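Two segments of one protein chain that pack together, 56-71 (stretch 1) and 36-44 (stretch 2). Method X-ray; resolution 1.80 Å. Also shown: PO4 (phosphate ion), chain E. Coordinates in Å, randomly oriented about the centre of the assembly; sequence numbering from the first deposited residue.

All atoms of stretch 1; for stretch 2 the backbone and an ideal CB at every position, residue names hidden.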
# COMPACT_ATOMS: atom_id res chain seq x y z
N GLU A 56 10.93 10.12 13.05
CA GLU A 56 11.78 11.24 12.64
C GLU A 56 11.76 11.43 11.13
O GLU A 56 11.68 12.55 10.64
CB GLU A 56 13.22 11.01 13.12
CG GLU A 56 13.40 11.15 14.63
CD GLU A 56 12.91 12.49 15.16
OE1 GLU A 56 13.27 13.53 14.57
OE2 GLU A 56 12.16 12.49 16.16
N ALA A 57 11.84 10.33 10.39
CA ALA A 57 11.83 10.39 8.92
C ALA A 57 10.51 10.95 8.40
O ALA A 57 10.48 11.76 7.47
CB ALA A 57 12.08 9.00 8.33
N VAL A 58 9.40 10.50 8.99
CA VAL A 58 8.10 10.99 8.57
C VAL A 58 8.01 12.49 8.83
O VAL A 58 7.51 13.25 8.00
CB VAL A 58 6.97 10.25 9.32
CG1 VAL A 58 5.62 10.92 9.04
CG2 VAL A 58 6.94 8.80 8.87
N ALA A 59 8.51 12.92 9.99
CA ALA A 59 8.50 14.34 10.33
C ALA A 59 9.23 15.17 9.28
O ALA A 59 8.77 16.25 8.90
CB ALA A 59 9.13 14.56 11.69
N LEU A 60 10.36 14.67 8.80
CA LEU A 60 11.13 15.40 7.79
C LEU A 60 10.36 15.51 6.48
O LEU A 60 10.37 16.57 5.85
CB LEU A 60 12.48 14.72 7.53
CG LEU A 60 13.48 14.80 8.69
CD1 LEU A 60 14.66 13.89 8.40
CD2 LEU A 60 13.94 16.24 8.87
N VAL A 61 9.70 14.44 6.06
CA VAL A 61 8.94 14.48 4.82
C VAL A 61 7.78 15.48 4.95
O VAL A 61 7.56 16.31 4.07
CB VAL A 61 8.37 13.10 4.43
CG1 VAL A 61 7.52 13.22 3.16
CG2 VAL A 61 9.51 12.11 4.21
N VAL A 62 7.04 15.39 6.05
CA VAL A 62 5.92 16.28 6.28
C VAL A 62 6.38 17.74 6.38
O VAL A 62 5.72 18.64 5.86
CB VAL A 62 5.16 15.90 7.57
CG1 VAL A 62 4.14 16.99 7.92
CG2 VAL A 62 4.45 14.57 7.37
N ALA A 63 7.52 17.96 7.02
CA ALA A 63 8.05 19.31 7.16
C ALA A 63 8.35 19.90 5.79
O ALA A 63 8.04 21.07 5.53
CB ALA A 63 9.32 19.30 8.01
N GLU A 64 8.95 19.10 4.92
CA GLU A 64 9.29 19.55 3.57
C GLU A 64 8.04 19.95 2.79
O GLU A 64 7.97 21.04 2.21
CB GLU A 64 10.04 18.45 2.82
CG GLU A 64 10.12 18.60 1.30
CD GLU A 64 10.89 19.83 0.85
OE1 GLU A 64 11.77 20.31 1.59
OE2 GLU A 64 10.62 20.31 -0.27
N LEU A 65 7.05 19.06 2.77
CA LEU A 65 5.81 19.31 2.04
C LEU A 65 5.01 20.47 2.61
O LEU A 65 4.41 21.24 1.86
CB LEU A 65 4.94 18.04 2.02
CG LEU A 65 5.57 16.83 1.32
CD1 LEU A 65 4.68 15.61 1.50
CD2 LEU A 65 5.79 17.12 -0.16
N SER A 66 5.00 20.60 3.93
CA SER A 66 4.25 21.67 4.59
C SER A 66 4.84 23.05 4.31
O SER A 66 4.16 24.06 4.48
CB SER A 66 4.22 21.43 6.10
OG SER A 66 3.64 20.18 6.42
N ALA A 67 6.10 23.09 3.89
CA ALA A 67 6.76 24.36 3.60
C ALA A 67 6.52 24.84 2.18
O ALA A 67 6.87 25.96 1.82
CB ALA A 67 8.26 24.24 3.87
N ARG A 68 5.92 23.98 1.36
CA ARG A 68 5.66 24.35 -0.03
C ARG A 68 4.45 25.26 -0.19
O ARG A 68 3.50 25.19 0.59
CB ARG A 68 5.48 23.09 -0.88
CG ARG A 68 6.71 22.20 -0.84
CD ARG A 68 6.60 21.07 -1.83
NE ARG A 68 7.78 20.21 -1.78
CZ ARG A 68 7.93 19.12 -2.51
NH1 ARG A 68 6.97 18.76 -3.35
NH2 ARG A 68 9.03 18.39 -2.40
N PRO A 69 4.48 26.13 -1.20
CA PRO A 69 3.36 27.06 -1.43
C PRO A 69 2.02 26.36 -1.64
O PRO A 69 0.97 26.92 -1.32
CB PRO A 69 3.82 27.86 -2.65
CG PRO A 69 4.73 26.91 -3.37
CD PRO A 69 5.51 26.28 -2.24
N GLU A 70 2.06 25.14 -2.17
CA GLU A 70 0.83 24.39 -2.42
C GLU A 70 0.40 23.53 -1.22
O GLU A 70 -0.55 22.76 -1.31
CB GLU A 70 1.00 23.51 -3.66
CG GLU A 70 2.14 22.50 -3.58
CD GLU A 70 3.44 23.02 -4.17
OE1 GLU A 70 3.82 24.17 -3.88
OE2 GLU A 70 4.09 22.27 -4.94
N ALA A 71 1.10 23.68 -0.10
CA ALA A 71 0.78 22.90 1.10
C ALA A 71 -0.57 23.26 1.70
O ALA A 71 -1.03 24.40 1.59
CB ALA A 71 1.87 23.10 2.14
N UNK A 36 -0.96 14.20 -7.28
CA UNK A 36 -0.16 15.04 -6.40
C UNK A 36 0.07 16.43 -6.96
O UNK A 36 0.16 16.61 -8.18
CB UNK A 36 1.19 14.37 -6.13
N UNK A 37 0.16 17.40 -6.06
CA UNK A 37 0.45 18.77 -6.45
C UNK A 37 1.95 18.87 -6.27
O UNK A 37 2.47 18.70 -5.17
CB UNK A 37 -0.32 19.81 -5.63
N UNK A 38 2.66 19.13 -7.37
CA UNK A 38 4.11 19.22 -7.29
C UNK A 38 4.70 17.82 -7.29
O UNK A 38 4.02 16.84 -7.61
CB UNK A 38 4.54 19.99 -6.04
N UNK A 39 5.97 17.72 -6.91
CA UNK A 39 6.68 16.45 -6.88
C UNK A 39 6.58 15.73 -5.54
O UNK A 39 6.40 16.37 -4.50
CB UNK A 39 8.15 16.68 -7.22
N UNK A 40 6.69 14.41 -5.56
CA UNK A 40 6.66 13.65 -4.32
C UNK A 40 8.04 13.82 -3.70
O UNK A 40 9.01 14.07 -4.41
CB UNK A 40 6.31 12.18 -4.55
N UNK A 41 8.11 13.71 -2.38
CA UNK A 41 9.37 13.87 -1.67
C UNK A 41 9.68 12.59 -0.92
O UNK A 41 8.79 12.00 -0.29
CB UNK A 41 9.32 15.06 -0.71
N UNK A 42 10.93 12.14 -0.97
CA UNK A 42 11.31 10.91 -0.31
C UNK A 42 12.62 10.98 0.46
O UNK A 42 13.54 11.71 0.08
CB UNK A 42 11.40 9.79 -1.35
N UNK A 43 12.69 10.23 1.55
CA UNK A 43 13.90 10.14 2.35
C UNK A 43 14.08 8.64 2.54
O UNK A 43 13.12 7.87 2.43
CB UNK A 43 13.81 10.90 3.67
N UNK A 44 15.32 8.19 2.80
CA UNK A 44 15.57 6.76 2.98
C UNK A 44 14.89 6.20 4.22
O UNK A 44 14.80 6.87 5.25
CB UNK A 44 17.08 6.50 3.06
P PO4 E . 9.85 3.69 -3.05
O1 PO4 E . 9.87 4.51 -4.41
O2 PO4 E . 10.98 2.71 -2.84
O3 PO4 E . 9.93 4.84 -2.02
O4 PO4 E . 8.46 3.06 -3.07

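Stretch 2 runs nearly antiparallel to the helix of stretch 1, the two axes crossing at 154° and approaching to 8.4 Å, and its first residues lie beside the turn formed by R68 to A71.

Position 36 has nothing of stretch 1 within 5.5 Å of its ideal CB, so this contact sets no preference; the residue is L36.

At position 37 the CA-to-CB bond points toward stretch 1, and the ideal CB lies 4.2 Å from E70 CG. The neighbour is the aliphatic part of a side chain, which suits an apolar residue, although a longer polar one could also be accommodated. The deposited residue is L37, whose CB packs 4.1 Å from E70 CG.

Position 38 is far more restrictive. Its phi/psi of 80/-165° would jam a CB against the carbonyl O of position 37, and the ideal CB would also lie 2.6 Å from E70 OE2, a clash. Both point to glycine, and G38 is found, its CA 3.9 Å from E70 OE2. Nearby, water 1 donates to L37 O and E70 OE2 and accepts from R68 NH1, joining the turn to the corner of the chain.

At position 39 the bond points sideways, with R68 NH1 4.6 Å from the ideal CB. An acidic or polar side chain would be plausible beside this cation, but many others would fit, because it is the backbone that makes the bond: R68 NH1 donates to the carbonyl O of position 39 at 2.7 Å. The residue is E39. Its side chain ends leading away and forms no salt bridge with R68.

Position 40 points away and is free of stretch 1, leaving the choice wide. It is R40, whose carbonyl O accepts from water 2, which in turn accepts from R68 NH2.

Position 41 faces stretch 1 squarely. Its ideal CB lies 3.7 Å from R68 NH2, 4.1 Å from L65 CD2 and 4.1 Å from E64 CG, a mixed surface of methyl, methylene and guanidinium groups. A large apolar or aromatic side chain would suit it. F41 (chi1 -174°, t) reaches across the helix, and E64 CG sits over one face of its ring, 3.4 Å from the ring centroid and 7° off its normal, a CH-pi contact. V61 CG1 approaches F41 CD2 to 4.1 Å. R68 NE and NH2 both bond to E64 OE2, so the carboxylate is engaged while its methylene covers the ring.

Position 42 points away, where a polar or charged residue would be as welcome as any. R42 binds the phosphate ion, with NE 2.8 Å from PO4 O3 and NH2 2.9 Å from PO4 O1.

Position 43 turns back toward the helix, its ideal CB 4.5 Å from V61 CG2 and 5.1 Å from A57 O. The small side chain of A57 leaves room for a medium-sized apolar residue, such as valine, isoleucine or leucine. V43 (chi1 -60°, m) places CG2 3.7 Å from V61 CG2 and 4.0 Å from A57 CB.

Position 44 points away and is unconstrained here; it is P44.

Stretch 2, residues 36-44: LLGERFRVP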
# COMPACT_ATOMS: atom_id res chain seq x y z
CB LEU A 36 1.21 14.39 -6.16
CG LEU A 36 1.34 13.27 -5.12
CD1 LEU A 36 0.34 12.17 -5.40
CD2 LEU A 36 2.76 12.73 -5.17
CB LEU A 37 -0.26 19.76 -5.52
CG LEU A 37 -1.78 19.71 -5.54
CD1 LEU A 37 -2.34 20.81 -4.65
CD2 LEU A 37 -2.29 19.88 -6.97
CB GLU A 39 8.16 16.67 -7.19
CG GLU A 39 8.42 17.47 -8.46
CD GLU A 39 7.91 16.77 -9.70
OE1 GLU A 39 8.38 15.65 -9.99
OE2 GLU A 39 7.05 17.34 -10.40
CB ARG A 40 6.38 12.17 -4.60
CG ARG A 40 7.41 11.48 -5.46
CD ARG A 40 6.78 10.31 -6.19
NE ARG A 40 7.74 9.58 -7.01
CZ ARG A 40 7.41 8.85 -8.07
NH1 ARG A 40 6.14 8.77 -8.44
NH2 ARG A 40 8.34 8.21 -8.76
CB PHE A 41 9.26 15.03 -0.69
CG PHE A 41 10.55 15.38 -0.01
CD1 PHE A 41 11.56 16.03 -0.71
CD2 PHE A 41 10.75 15.07 1.33
CE1 PHE A 41 12.76 16.36 -0.09
CE2 PHE A 41 11.94 15.40 1.96
CZ PHE A 41 12.95 16.04 1.25
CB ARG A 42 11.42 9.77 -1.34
CG ARG A 42 11.87 8.44 -0.76
CD ARG A 42 12.35 7.46 -1.83
NE ARG A 42 11.33 7.12 -2.82
CZ ARG A 42 11.14 7.75 -3.97
NH1 ARG A 42 11.91 8.79 -4.30
NH2 ARG A 42 10.19 7.35 -4.81
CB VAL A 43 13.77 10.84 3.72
CG1 VAL A 43 13.48 12.32 3.52
CG2 VAL A 43 12.70 10.18 4.57
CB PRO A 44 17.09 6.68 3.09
CG PRO A 44 17.55 7.88 2.32
CD PRO A 44 16.58 8.94 2.77
O HOH W 1 4.55 19.93 -3.84
O HOH W 2 10.30 16.54 -4.23
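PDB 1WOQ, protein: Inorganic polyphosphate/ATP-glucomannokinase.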